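Local coordinates for penicillin-binding protein PbpB (Mycobacterium tuberculosis, PDB 6KGT) that cross-links peptidoglycan made from lipid intermediates during cell wall synthesis and binds penicillin through its transpeptidase domain, at residues Leu291-Ser296 with Lys323-Gly328; Gly456-Thr461 with Pro556-Ala561; Val270-Ala275 with Ala473-Thr478. All coordinates share one frame; numbering follows the deposited sequence.

Contact 1: residues Leu291-Ser296 with Lys323-Gly328; sequences LQVPGS and KSSNVG. With SFR ((2R)-2-[(1S,2R)-1-carboxy-2-hydroxypropyl]-5-[(2R)-oxolan-2-yl]-2,3-dihydro-1,3-thiazole-4-carboxylic acid), chain B.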
loop_
_atom_site.group_PDB
_atom_site.type_symbol
_atom_site.label_atom_id
_atom_site.label_comp_id
_atom_site.label_asym_id
_atom_site.label_seq_id
_atom_site.Cartn_x
_atom_site.Cartn_y
_atom_site.Cartn_z
ATOM N N LEU A 291 -4.317 -14.294 27.361
ATOM C CA LEU A 291 -2.899 -14.592 27.479
ATOM C C LEU A 291 -2.346 -13.925 28.727
ATOM O O LEU A 291 -3.042 -13.188 29.420
ATOM C CB LEU A 291 -2.135 -14.112 26.240
ATOM C CG LEU A 291 -2.643 -14.541 24.855
ATOM C CD1 LEU A 291 -2.039 -13.662 23.765
ATOM C CD2 LEU A 291 -2.293 -15.994 24.581
ATOM N N GLN A 292 -1.076 -14.193 29.001
ATOM C CA GLN A 292 -0.335 -13.537 30.068
ATOM C C GLN A 292 0.906 -12.934 29.427
ATOM O O GLN A 292 1.819 -13.667 29.027
ATOM C CB GLN A 292 0.032 -14.528 31.178
ATOM C CG GLN A 292 -1.170 -15.239 31.822
ATOM C CD GLN A 292 -2.153 -14.267 32.458
ATOM O OE1 GLN A 292 -1.766 -13.357 33.185
ATOM N NE2 GLN A 292 -3.432 -14.462 32.185
ATOM N N VAL A 293 0.955 -11.610 29.326
ATOM C CA VAL A 293 1.995 -10.960 28.540
ATOM C C VAL A 293 2.863 -10.123 29.481
ATOM O O VAL A 293 2.403 -9.100 30.010
ATOM C CB VAL A 293 1.387 -10.108 27.419
ATOM C CG1 VAL A 293 2.471 -9.540 26.512
ATOM C CG2 VAL A 293 0.405 -10.969 26.606
ATOM N N PRO A 294 4.111 -10.514 29.728
ATOM C CA PRO A 294 5.023 -9.658 30.499
ATOM C C PRO A 294 5.434 -8.423 29.710
ATOM O O PRO A 294 5.242 -8.324 28.497
ATOM C CB PRO A 294 6.236 -10.568 30.774
ATOM C CG PRO A 294 6.174 -11.629 29.721
ATOM C CD PRO A 294 4.697 -11.841 29.447
ATOM N N GLY A 295 6.021 -7.466 30.429
ATOM C CA GLY A 295 6.528 -6.254 29.810
ATOM C C GLY A 295 7.760 -6.441 28.950
ATOM O O GLY A 295 8.085 -5.547 28.159
ATOM N N SER A 296 8.455 -7.565 29.077
ATOM C CA SER A 296 9.607 -7.803 28.222
ATOM C C SER A 296 9.871 -9.293 28.163
ATOM O O SER A 296 9.408 -10.060 29.008
ATOM C CB SER A 296 10.850 -7.041 28.705
ATOM O OG SER A 296 11.016 -7.143 30.106
ATOM N N LYS A 323 -3.605 -3.611 20.876
ATOM C CA LYS A 323 -2.691 -2.738 21.605
ATOM C C LYS A 323 -1.280 -2.748 21.037
ATOM O O LYS A 323 -0.458 -1.918 21.442
ATOM C CB LYS A 323 -2.665 -3.126 23.094
ATOM C CG LYS A 323 -3.870 -2.572 23.838
ATOM C CD LYS A 323 -4.040 -3.170 25.198
ATOM C CE LYS A 323 -5.428 -2.849 25.746
ATOM N NZ LYS A 323 -5.807 -1.393 25.659
ATOM N N SER A 324 -1.006 -3.638 20.091
ATOM C CA SER A 324 0.294 -3.787 19.444
ATOM C C SER A 324 1.401 -4.096 20.465
ATOM O O SER A 324 2.413 -3.403 20.574
ATOM C CB SER A 324 0.623 -2.561 18.597
ATOM O OG SER A 324 1.493 -2.937 17.546
ATOM N N SER A 325 1.189 -5.186 21.203
ATOM C CA SER A 325 2.180 -5.707 22.137
ATOM C C SER A 325 3.238 -6.512 21.380
ATOM O O SER A 325 2.913 -7.528 20.766
ATOM C CB SER A 325 1.478 -6.564 23.189
ATOM O OG SER A 325 2.382 -7.337 23.937
ATOM N N ASN A 326 4.491 -6.036 21.393
ATOM C CA ASN A 326 5.600 -6.798 20.820
ATOM C C ASN A 326 5.758 -8.147 21.508
ATOM O O ASN A 326 5.869 -9.185 20.843
ATOM C CB ASN A 326 6.905 -5.999 20.933
ATOM C CG ASN A 326 6.928 -4.798 20.009
ATOM O OD1 ASN A 326 6.148 -4.735 19.053
ATOM N ND2 ASN A 326 7.807 -3.826 20.300
ATOM N N VAL A 327 5.775 -8.145 22.848
ATOM C CA VAL A 327 5.933 -9.380 23.617
ATOM C C VAL A 327 4.830 -10.366 23.256
ATOM O O VAL A 327 5.093 -11.529 22.919
ATOM C CB VAL A 327 5.953 -9.067 25.129
ATOM C CG1 VAL A 327 6.067 -10.342 25.971
ATOM C CG2 VAL A 327 7.097 -8.085 25.453
ATOM N N GLY A 328 3.574 -9.904 23.291
ATOM C CA GLY A 328 2.472 -10.766 22.889
ATOM C C GLY A 328 2.660 -11.328 21.493
ATOM O O GLY A 328 2.434 -12.520 21.251
HETATM C C7 SFR B . 4.803 -1.423 15.921
HETATM C C6 SFR B . 5.294 -1.023 17.342
HETATM N N4 SFR B . 2.952 -0.309 17.326
HETATM C C5 SFR B . 4.130 -1.001 18.179
HETATM C C3 SFR B . 2.635 1.025 17.991
HETATM C C2 SFR B . 3.498 1.289 19.262
HETATM S S1 SFR B . 4.398 0.089 19.499
HETATM C C31 SFR B . 1.477 1.832 17.414
HETATM O O71 SFR B . 4.929 -0.579 14.996
HETATM C C61 SFR B . 6.362 -2.032 17.861
HETATM O O62 SFR B . 6.858 -1.586 19.081
HETATM C C62 SFR B . 7.518 -2.197 16.886
HETATM C C14 SFR B . 3.116 2.021 20.551
HETATM C C15 SFR B . 3.528 3.272 20.599
HETATM C C16 SFR B . 2.951 3.728 22.042
HETATM C C17 SFR B . 1.731 3.121 22.172
HETATM O O18 SFR B . 1.592 2.150 20.990
HETATM O O32 SFR B . 1.466 3.092 17.367
HETATM O O31 SFR B . 0.514 1.184 16.942
#
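Val-327, in the first turn of helix 326-336, pushes its isopropyl group into the bend formed by Val-293, Pro-294 and Ser-296. Its CG1 lies anti to the backbone N (chi1 178°), which carries it across the Pro-294 carbonyl, 3.3 Å from Pro-294 O, and to 3.7 Å from CG1 of Val-293. The Pro-294 ring meets the same methyl obliquely, with CG and CD both about 4.0 Å away. The other branch, CG2, turns along the loop to the backbone of Ser-296, 3.7 Å from its CA. Val-293 answers with one branch: its CG1 sits over the start of the helix, 3.4 Å from Ser-325 OG.

That hydroxyl is the N-cap, taking the amide of Gly-328 in a bond of 2.9 Å between Gly-328 N and Ser-325 OG, and it is also hydrogen-bonded to Asp-306. Just upstream, Ser-324 has positive phi and closes helix 317-323 with a Schellman motif. Ser-324, Ser-325 and Asn-326 form the SxN motif of penicillin-binding transpeptidases. While Val-327 faces the loop, Asn-326 faces the bound ligand, and its ND2 donates to O62 of SFR at 2.7 Å.

Contact 2: residues Gly456-Thr461 with Pro556-Ala561; sequences GYQQGT and PLVLQA. With SFR ((2R)-2-[(1S,2R)-1-carboxy-2-hydroxypropyl]-5-[(2R)-oxolan-2-yl]-2,3-dihydro-1,3-thiazole-4-carboxylic acid), chain B.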
loop_
_atom_site.group_PDB
_atom_site.type_symbol
_atom_site.label_atom_id
_atom_site.label_comp_id
_atom_site.label_asym_id
_atom_site.label_seq_id
_atom_site.Cartn_x
_atom_site.Cartn_y
_atom_site.Cartn_z
ATOM N N GLY A 456 -10.153 3.287 28.685
ATOM C CA GLY A 456 -8.828 2.967 28.195
ATOM C C GLY A 456 -8.541 1.493 27.992
ATOM O O GLY A 456 -7.822 1.136 27.051
ATOM N N TYR A 457 -9.104 0.630 28.851
ATOM C CA TYR A 457 -8.678 -0.767 28.880
ATOM C C TYR A 457 -8.954 -1.469 27.564
ATOM O O TYR A 457 -8.175 -2.332 27.146
ATOM C CB TYR A 457 -9.364 -1.519 30.018
ATOM C CG TYR A 457 -9.146 -0.900 31.369
ATOM C CD1 TYR A 457 -7.904 -0.938 31.981
ATOM C CD2 TYR A 457 -10.185 -0.280 32.044
ATOM C CE1 TYR A 457 -7.702 -0.357 33.227
ATOM C CE2 TYR A 457 -9.993 0.295 33.287
ATOM C CZ TYR A 457 -8.751 0.255 33.872
ATOM O OH TYR A 457 -8.559 0.828 35.104
ATOM N N GLN A 458 -10.052 -1.121 26.900
ATOM C CA GLN A 458 -10.459 -1.799 25.680
ATOM C C GLN A 458 -10.319 -0.899 24.452
ATOM O O GLN A 458 -11.076 -1.025 23.489
ATOM C CB GLN A 458 -11.884 -2.336 25.834
ATOM C CG GLN A 458 -12.144 -3.007 27.209
ATOM C CD GLN A 458 -11.421 -4.346 27.376
ATOM O OE1 GLN A 458 -11.058 -4.992 26.398
ATOM N NE2 GLN A 458 -11.238 -4.772 28.618
ATOM N N GLN A 459 -9.344 -0.002 24.463
ATOM C CA GLN A 459 -9.056 0.860 23.324
ATOM C C GLN A 459 -7.830 0.349 22.578
ATOM O O GLN A 459 -6.845 -0.058 23.202
ATOM C CB GLN A 459 -8.823 2.296 23.776
ATOM C CG GLN A 459 -8.733 3.284 22.639
ATOM C CD GLN A 459 -9.068 4.685 23.098
ATOM O OE1 GLN A 459 -10.213 4.961 23.498
ATOM N NE2 GLN A 459 -8.084 5.574 23.057
ATOM N N GLY A 460 -7.907 0.356 21.241
ATOM C CA GLY A 460 -6.778 0.034 20.398
ATOM C C GLY A 460 -5.850 1.227 20.192
ATOM O O GLY A 460 -6.005 2.303 20.771
ATOM N N THR A 461 -4.856 1.018 19.333
ATOM C CA THR A 461 -3.866 2.044 19.048
ATOM C C THR A 461 -4.350 3.082 18.034
ATOM O O THR A 461 -3.736 4.147 17.930
ATOM C CB THR A 461 -2.582 1.396 18.539
ATOM O OG1 THR A 461 -2.868 0.607 17.375
ATOM C CG2 THR A 461 -1.933 0.508 19.621
ATOM N N PRO A 556 -18.838 -4.805 21.933
ATOM C CA PRO A 556 -17.422 -4.410 21.936
ATOM C C PRO A 556 -16.500 -5.617 22.062
ATOM O O PRO A 556 -16.830 -6.616 22.710
ATOM C CB PRO A 556 -17.305 -3.483 23.158
ATOM C CG PRO A 556 -18.709 -3.061 23.476
ATOM C CD PRO A 556 -19.587 -4.213 23.055
ATOM N N LEU A 557 -15.338 -5.529 21.408
ATOM C CA LEU A 557 -14.346 -6.591 21.498
ATOM C C LEU A 557 -13.551 -6.469 22.787
ATOM O O LEU A 557 -13.288 -5.368 23.276
ATOM C CB LEU A 557 -13.381 -6.565 20.312
ATOM C CG LEU A 557 -13.976 -6.517 18.910
ATOM C CD1 LEU A 557 -12.898 -6.181 17.921
ATOM C CD2 LEU A 557 -14.655 -7.829 18.553
ATOM N N VAL A 558 -13.163 -7.617 23.331
ATOM C CA VAL A 558 -12.379 -7.672 24.558
ATOM C C VAL A 558 -10.909 -7.806 24.190
ATOM O O VAL A 558 -10.497 -8.807 23.594
ATOM C CB VAL A 558 -12.831 -8.823 25.469
ATOM C CG1 VAL A 558 -12.111 -8.738 26.798
ATOM C CG2 VAL A 558 -14.335 -8.766 25.669
ATOM N N LEU A 559 -10.126 -6.788 24.548
ATOM C CA LEU A 559 -8.684 -6.767 24.345
ATOM C C LEU A 559 -7.912 -7.103 25.598
ATOM O O LEU A 559 -6.745 -7.509 25.505
ATOM C CB LEU A 559 -8.215 -5.384 23.886
ATOM C CG LEU A 559 -8.677 -4.796 22.562
ATOM C CD1 LEU A 559 -10.151 -4.425 22.613
ATOM C CD2 LEU A 559 -7.808 -3.579 22.264
ATOM N N GLN A 560 -8.529 -6.916 26.760
ATOM C CA GLN A 560 -7.853 -7.091 28.034
ATOM C C GLN A 560 -8.851 -7.701 29.002
ATOM O O GLN A 560 -9.903 -7.108 29.258
ATOM C CB GLN A 560 -7.334 -5.748 28.539
ATOM C CG GLN A 560 -6.436 -5.806 29.742
ATOM C CD GLN A 560 -6.057 -4.415 30.205
ATOM O OE1 GLN A 560 -5.808 -3.532 29.387
ATOM N NE2 GLN A 560 -6.033 -4.206 31.518
ATOM N N ALA A 561 -8.537 -8.890 29.517
ATOM C CA ALA A 561 -9.367 -9.520 30.539
ATOM C C ALA A 561 -9.185 -8.815 31.880
ATOM O O ALA A 561 -8.891 -7.617 31.934
ATOM C CB ALA A 561 -9.021 -11.009 30.659
HETATM C C7 SFR B . 4.803 -1.423 15.921
HETATM C C6 SFR B . 5.294 -1.023 17.342
HETATM N N4 SFR B . 2.952 -0.309 17.326
HETATM C C5 SFR B . 4.130 -1.001 18.179
HETATM C C3 SFR B . 2.635 1.025 17.991
HETATM C C2 SFR B . 3.498 1.289 19.262
HETATM S S1 SFR B . 4.398 0.089 19.499
HETATM C C31 SFR B . 1.477 1.832 17.414
HETATM O O71 SFR B . 4.929 -0.579 14.996
HETATM C C61 SFR B . 6.362 -2.032 17.861
HETATM O O62 SFR B . 6.858 -1.586 19.081
HETATM C C62 SFR B . 7.518 -2.197 16.886
HETATM C C14 SFR B . 3.116 2.021 20.551
HETATM C C15 SFR B . 3.528 3.272 20.599
HETATM C C16 SFR B . 2.951 3.728 22.042
HETATM C C17 SFR B . 1.731 3.121 22.172
HETATM O O18 SFR B . 1.592 2.150 20.990
HETATM O O32 SFR B . 1.466 3.092 17.367
HETATM O O31 SFR B . 0.514 1.184 16.942
#
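Gln-458 reaches across to the backbone of Leu-559 and Gln-560 and makes all three hydrogen bonds between the two segments with its one carboxamide. OE1 takes the amide of Leu-559 almost head-on: Leu-559 N is 2.7 Å from Gln-458 OE1, with a C=O...N angle of 170°. The next amide shares that oxygen from a different direction, Gln-560 N standing 3.2 Å from Gln-458 OE1 and tilted from the carbonyl plane. At the other end of the amide, Gln-458 NE2 gives a nearly straight 2.8 Å bond to Gln-560 O, lying in the amide plane and pointing at a lone pair. With both ends engaged, the flat group cannot flip without losing these bonds. A bend at chi2 (-71°) turns the amide toward the C-terminal segment.

The side chain of Gln-560 runs extended back toward Tyr-457. Its amide plane is perpendicular to the phenol ring, and NE2 comes obliquely to 3.8 Å from Tyr-457 CD1. Tyr-457 O is hydrogen-bonded to Lys-323 NZ, as is Gln-459 O. Leu-559 supplies the apolar part, laying CD1 3.6 Å from Gln-458 O and CD2 against the carbonyl of Gln-459.

Residues 456-459 form a type I turn closed by Gln-459 N to Gly-456 O. Asp-453 OD2 accepts from Gln-458 N, while Gln-451 NE2 bonds to both Gln-458 O and Leu-557 O. The contact thus joins the loop between helix 436-450 and strand 473-483 to the C-terminal tail, which follows helix 531-544; Leu-557 and Leu-559 pack on helix 436-450, and Leu-559 and Ala-561 share backbone hydrogen bonds with the loop at Thr-316 and Pro-314.

Contact 3: residues Val270-Ala275 with Ala473-Thr478; sequences VNKIVA and AGKTGT. With SFR ((2R)-2-[(1S,2R)-1-carboxy-2-hydroxypropyl]-5-[(2R)-oxolan-2-yl]-2,3-dihydro-1,3-thiazole-4-carboxylic acid), chain B.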
loop_
_atom_site.group_PDB
_atom_site.type_symbol
_atom_site.label_atom_id
_atom_site.label_comp_id
_atom_site.label_asym_id
_atom_site.label_seq_id
_atom_site.Cartn_x
_atom_site.Cartn_y
_atom_site.Cartn_z
ATOM N N VAL A 270 2.674 -2.847 11.429
ATOM C CA VAL A 270 1.740 -3.255 10.374
ATOM C C VAL A 270 2.058 -4.677 9.885
ATOM O O VAL A 270 1.162 -5.406 9.442
ATOM C CB VAL A 270 1.738 -2.217 9.228
ATOM C CG1 VAL A 270 1.077 -2.752 7.995
ATOM C CG2 VAL A 270 0.980 -0.992 9.664
ATOM N N ASN A 271 3.318 -5.117 10.010
ATOM C CA ASN A 271 3.645 -6.485 9.633
ATOM C C ASN A 271 2.947 -7.531 10.506
ATOM O O ASN A 271 2.887 -8.693 10.105
ATOM C CB ASN A 271 5.156 -6.706 9.681
ATOM C CG ASN A 271 5.606 -7.864 8.798
ATOM O OD1 ASN A 271 5.174 -7.974 7.654
ATOM N ND2 ASN A 271 6.450 -8.744 9.333
ATOM N N LYS A 272 2.404 -7.161 11.667
ATOM C CA LYS A 272 1.869 -8.160 12.579
ATOM C C LYS A 272 0.671 -8.917 12.009
ATOM O O LYS A 272 0.248 -9.916 12.604
ATOM C CB LYS A 272 1.527 -7.484 13.908
ATOM C CG LYS A 272 2.780 -6.987 14.649
ATOM C CD LYS A 272 2.422 -6.412 16.018
ATOM C CE LYS A 272 3.659 -5.917 16.801
ATOM N NZ LYS A 272 3.240 -5.162 18.037
ATOM N N ILE A 273 0.134 -8.488 10.864
ATOM C CA ILE A 273 -0.866 -9.279 10.159
ATOM C C ILE A 273 -0.331 -10.667 9.804
ATOM O O ILE A 273 -1.108 -11.624 9.702
ATOM C CB ILE A 273 -1.341 -8.520 8.904
ATOM C CG1 ILE A 273 -2.629 -9.129 8.351
ATOM C CG2 ILE A 273 -0.245 -8.478 7.832
ATOM C CD1 ILE A 273 -2.987 -8.618 6.974
ATOM N N VAL A 274 0.984 -10.809 9.598
ATOM C CA VAL A 274 1.523 -12.130 9.278
ATOM C C VAL A 274 1.417 -13.066 10.488
ATOM O O VAL A 274 0.900 -14.185 10.378
ATOM C CB VAL A 274 2.957 -12.015 8.735
ATOM C CG1 VAL A 274 3.480 -13.383 8.305
ATOM C CG2 VAL A 274 2.975 -11.063 7.523
ATOM N N ALA A 275 1.862 -12.607 11.663
ATOM C CA ALA A 275 1.748 -13.403 12.889
ATOM C C ALA A 275 0.291 -13.728 13.220
ATOM O O ALA A 275 -0.041 -14.870 13.564
ATOM C CB ALA A 275 2.406 -12.659 14.058
ATOM N N ALA A 473 -11.328 -1.862 9.856
ATOM C CA ALA A 473 -10.333 -2.738 10.467
ATOM C C ALA A 473 -8.977 -2.356 9.913
ATOM O O ALA A 473 -8.857 -2.128 8.711
ATOM C CB ALA A 473 -10.628 -4.221 10.180
ATOM N N GLY A 474 -7.964 -2.287 10.770
ATOM C CA GLY A 474 -6.649 -1.917 10.279
ATOM C C GLY A 474 -5.561 -2.164 11.299
ATOM O O GLY A 474 -5.786 -2.786 12.333
ATOM N N LYS A 475 -4.361 -1.671 10.986
ATOM C CA LYS A 475 -3.231 -1.821 11.892
ATOM C C LYS A 475 -2.317 -0.603 11.759
ATOM O O LYS A 475 -2.045 -0.144 10.646
ATOM C CB LYS A 475 -2.467 -3.130 11.605
ATOM C CG LYS A 475 -1.328 -3.437 12.591
ATOM C CD LYS A 475 -1.865 -3.713 14.007
ATOM C CE LYS A 475 -0.737 -3.804 15.031
ATOM N NZ LYS A 475 -0.276 -2.455 15.497
ATOM N N THR A 476 -1.879 -0.072 12.902
ATOM C CA THR A 476 -0.970 1.061 13.001
ATOM C C THR A 476 0.474 0.580 13.018
ATOM O O THR A 476 0.775 -0.533 13.438
ATOM C CB THR A 476 -1.231 1.861 14.278
ATOM O OG1 THR A 476 -1.396 0.930 15.363
ATOM C CG2 THR A 476 -2.479 2.743 14.145
ATOM N N GLY A 477 1.378 1.453 12.589
ATOM C CA GLY A 477 2.766 1.079 12.613
ATOM C C GLY A 477 3.732 2.211 12.862
ATOM O O GLY A 477 3.539 3.348 12.420
ATOM N N THR A 478 4.807 1.862 13.552
ATOM C CA THR A 478 5.933 2.743 13.823
ATOM C C THR A 478 7.189 1.891 13.680
ATOM O O THR A 478 7.316 0.871 14.361
ATOM C CB THR A 478 5.827 3.337 15.231
ATOM O OG1 THR A 478 4.605 4.077 15.339
ATOM C CG2 THR A 478 6.991 4.251 15.511
HETATM C C7 SFR B . 4.803 -1.423 15.921
HETATM C C6 SFR B . 5.294 -1.023 17.342
HETATM N N4 SFR B . 2.952 -0.309 17.326
HETATM C C5 SFR B . 4.130 -1.001 18.179
HETATM C C3 SFR B . 2.635 1.025 17.991
HETATM C C2 SFR B . 3.498 1.289 19.262
HETATM S S1 SFR B . 4.398 0.089 19.499
HETATM C C31 SFR B . 1.477 1.832 17.414
HETATM O O71 SFR B . 4.929 -0.579 14.996
HETATM C C61 SFR B . 6.362 -2.032 17.861
HETATM O O62 SFR B . 6.858 -1.586 19.081
HETATM C C62 SFR B . 7.518 -2.197 16.886
HETATM C C14 SFR B . 3.116 2.021 20.551
HETATM C C15 SFR B . 3.528 3.272 20.599
HETATM C C16 SFR B . 2.951 3.728 22.042
HETATM C C17 SFR B . 1.731 3.121 22.172
HETATM O O18 SFR B . 1.592 2.150 20.990
HETATM O O32 SFR B . 1.466 3.092 17.367
HETATM O O31 SFR B . 0.514 1.184 16.942
#
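This is a buried packing contact in the active-site core of the transpeptidase domain, where the chain just before helix 273-281 presses on strand 473-483 of the antiparallel sheet. Val-270 and Lys-475 carry the packing. The CG2 branch of Val-270 lies against the strand backbone, 3.3 Å from Lys-475 O. The bare backbone of Gly-477 lies against the same methyl, Gly-477 N being 3.8 Å from Val-270 CG2. From the strand, Lys-475 comes over the 3-10 turn, its CG 3.8 Å from Val-270 CA.

Two signature motifs of penicillin-binding transpeptidases meet here. Lys-272 closes the SxxK motif that opens with Ser-269, the acyl-ester serine by similarity, and Lys-475, Thr-476 and Gly-477 are the KTG motif. The two lysines run alongside each other, with Lys-272 CD 4.2 Å from Lys-475 CE. Their routes differ: Lys-272 is extended, whereas Lys-475 bends at chi2 (66°) and again at chi4 (82°), which folds its amine back to donate to Thr-476 O at 3.0 Å from NZ. Both amines also hydrogen-bond to Ser-324 OG, and Lys-272 NZ reaches Asn-326 OD1 as well.

Beyond the lysines the strand holds the ligand. Thr-478 N donates to the acyl oxygen O71 of SFR over 2.8 Å, in a bond bent only slightly (N-H...O 165°). Thr-476 OG1 lies very close to O31, an oxygen of the ligand's carboxylate, though the exact length is doubtful. Val-270 also touches Thr-497 of strand 493-502 and Met-393 of helix 390-401.

The three contacts gather on one side of the chain's centre, their centres 14 to 16 Å apart, and all touch SFR. Contact 1 is nested within the chain loop closed by contact 3, and the two meet where Ser-324 OG lies 2.8 Å from Lys-475 NZ and 2.9 Å from Lys-272 NZ, bringing the SxN, KTG and SxxK motifs together. Contact 2 is more peripheral: Gly-460 is about 12 Å from the side chain of Ser-269, against about 4 Å for the side chain of Lys-475 in contact 3. It joins contact 1 through Lys-323 NZ, 3.0 Å from Gln-459 O, and reaches contact 3 through the hydroxyls of Thr-461 and Thr-476, beside the ligand carboxylate.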